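Local coordinates for glutamate racemase (Bacillus anthracis, PDB 2DWU), which belongs to the Asp/Glu/hydantoin racemase family and binds D-glutamic acid in a pocket between its two alpha/beta domains, at residues V154-L159 with C188-L193. Residues are numbered along the deposited sequence; the frame is centred on the assembly and turned at random.
Sequences VVENRL and CTHYPL. With DGL (D-glutamic acid), chain H.
Glu156 and His190 meet in a nearly straight hydrogen bond, NE2 to OE2 2.7 Å with an angle of 176° at the hydrogen. His190 NE2 donates to the anti lone pair of Glu156 OE2, and OE2 lies in the imidazole plane. Carboxylate and ring lie only 16° apart. Glu156 CG also sits at the ring edge, 3.5 Å from His190 NE2. Val155 CG1 reaches the same edge, 3.9 Å from His190 CD2. With CG1 anti to the backbone N (chi1 165°), Val155 can also touch Leu193, CG1 to CD1 3.8 Å. Leu159 CD2 meets that same methyl, and Trp255 of helix 245-256 packs on both Val155 and Leu193.

His190 ND1 lies 2.8 Å from Thr189 OG1 in a hydrogen bond. The two bonds together fix the ring's rotation. Thr189 OG1 in turn accepts from N of D-glutamic acid at 2.8 Å. Thr189 N donates to the ligand's OXT at 2.9 Å. Cys188 SG comes within 3.6 Å of the ligand's CB. His190 CE1 approaches its CG, with Glu156 behind as a second-shell residue. A type I turn after strand 183-187 of the four-stranded parallel sheet presents Cys188, Thr189 and His190 to the D-glutamic acid pocket between the two alpha/beta domains of this Asp/Glu racemase family protein.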
# COMPACT_ATOMS: atom_id res chain seq x y z
N VAL B 154 -8.53 27.67 4.17
CA VAL B 154 -8.60 27.67 5.63
C VAL B 154 -7.28 27.15 6.20
O VAL B 154 -6.73 27.73 7.13
CB VAL B 154 -9.79 26.78 6.14
CG1 VAL B 154 -9.61 26.40 7.61
CG2 VAL B 154 -11.09 27.57 5.97
N VAL B 155 -6.76 26.08 5.62
CA VAL B 155 -5.52 25.50 6.10
C VAL B 155 -4.34 26.47 5.95
O VAL B 155 -3.53 26.58 6.85
CB VAL B 155 -5.21 24.17 5.37
CG1 VAL B 155 -3.75 23.76 5.57
CG2 VAL B 155 -6.12 23.08 5.92
N GLU B 156 -4.25 27.17 4.82
CA GLU B 156 -3.12 28.09 4.64
C GLU B 156 -3.25 29.43 5.35
O GLU B 156 -2.23 30.03 5.73
CB GLU B 156 -2.90 28.37 3.15
CG GLU B 156 -2.16 27.27 2.44
CD GLU B 156 -1.73 27.68 1.05
OE1 GLU B 156 -1.15 28.79 0.89
OE2 GLU B 156 -1.95 26.89 0.10
N ASN B 157 -4.47 29.90 5.56
CA ASN B 157 -4.65 31.24 6.13
C ASN B 157 -5.40 31.45 7.43
O ASN B 157 -5.35 32.56 7.99
CB ASN B 157 -5.31 32.12 5.08
CG ASN B 157 -4.58 32.11 3.77
OD1 ASN B 157 -5.17 31.91 2.71
ND2 ASN B 157 -3.27 32.30 3.82
N ARG B 158 -6.07 30.42 7.94
CA ARG B 158 -6.88 30.60 9.14
C ARG B 158 -6.73 29.45 10.12
O ARG B 158 -7.54 29.31 11.04
CB ARG B 158 -8.36 30.70 8.73
CG ARG B 158 -8.66 31.52 7.48
CD ARG B 158 -8.66 33.01 7.77
NE ARG B 158 -9.71 33.40 8.70
CZ ARG B 158 -10.96 33.70 8.37
NH1 ARG B 158 -11.82 34.03 9.33
NH2 ARG B 158 -11.37 33.67 7.10
N LEU B 159 -5.71 28.63 9.94
CA LEU B 159 -5.55 27.45 10.79
C LEU B 159 -5.48 27.70 12.30
O LEU B 159 -5.89 26.85 13.08
CB LEU B 159 -4.35 26.63 10.32
CG LEU B 159 -4.27 25.18 10.80
CD1 LEU B 159 -5.51 24.39 10.35
CD2 LEU B 159 -3.01 24.55 10.25
N CYS B 188 -7.06 16.00 -1.22
CA CYS B 188 -6.45 17.32 -1.37
C CYS B 188 -5.20 17.33 -0.49
O CYS B 188 -5.21 16.79 0.62
CB CYS B 188 -7.42 18.40 -0.90
SG CYS B 188 -6.74 20.09 -0.97
N THR B 189 -4.14 17.97 -0.98
CA THR B 189 -2.87 18.06 -0.28
C THR B 189 -2.98 18.66 1.11
O THR B 189 -2.21 18.32 2.00
CB THR B 189 -1.86 18.97 -1.03
OG1 THR B 189 -2.50 20.21 -1.37
CG2 THR B 189 -1.33 18.30 -2.29
N HIS B 190 -3.91 19.59 1.30
CA HIS B 190 -3.98 20.29 2.57
C HIS B 190 -4.77 19.61 3.66
O HIS B 190 -4.58 19.93 4.84
CB HIS B 190 -4.62 21.67 2.37
CG HIS B 190 -3.83 22.61 1.52
ND1 HIS B 190 -3.38 22.29 0.25
CD2 HIS B 190 -3.49 23.91 1.72
CE1 HIS B 190 -2.80 23.35 -0.29
NE2 HIS B 190 -2.86 24.35 0.58
N TYR B 191 -5.63 18.66 3.29
CA TYR B 191 -6.50 18.09 4.31
C TYR B 191 -5.90 17.33 5.47
O TYR B 191 -6.52 17.27 6.53
CB TYR B 191 -7.62 17.28 3.65
CG TYR B 191 -8.51 18.08 2.69
CD1 TYR B 191 -8.37 19.47 2.52
CD2 TYR B 191 -9.46 17.42 1.90
CE1 TYR B 191 -9.13 20.17 1.58
CE2 TYR B 191 -10.23 18.10 0.95
CZ TYR B 191 -10.06 19.47 0.79
OH TYR B 191 -10.78 20.08 -0.20
N PRO B 192 -4.69 16.74 5.32
CA PRO B 192 -4.15 16.04 6.48
C PRO B 192 -4.04 17.00 7.68
O PRO B 192 -4.14 16.56 8.82
CB PRO B 192 -2.77 15.58 6.01
CG PRO B 192 -3.01 15.24 4.56
CD PRO B 192 -3.90 16.43 4.10
N LEU B 193 -3.82 18.28 7.45
CA LEU B 193 -3.72 19.18 8.59
C LEU B 193 -5.03 19.34 9.34
O LEU B 193 -5.05 19.78 10.50
CB LEU B 193 -3.19 20.55 8.14
CG LEU B 193 -1.68 20.50 7.89
CD1 LEU B 193 -1.16 21.92 7.70
CD2 LEU B 193 -0.98 19.83 9.06
N DGL H . -2.77 21.17 -3.98
CA DGL H . -4.23 21.30 -4.30
C DGL H . -4.88 19.96 -4.31
O DGL H . -5.97 19.76 -4.83
CB DGL H . -4.92 22.20 -3.25
CG DGL H . -4.58 23.67 -3.60
CD DGL H . -5.05 24.15 -4.91
OE1 DGL H . -6.23 24.37 -5.18
OE2 DGL H . -4.12 24.33 -5.82
OXT DGL H . -4.22 18.98 -3.75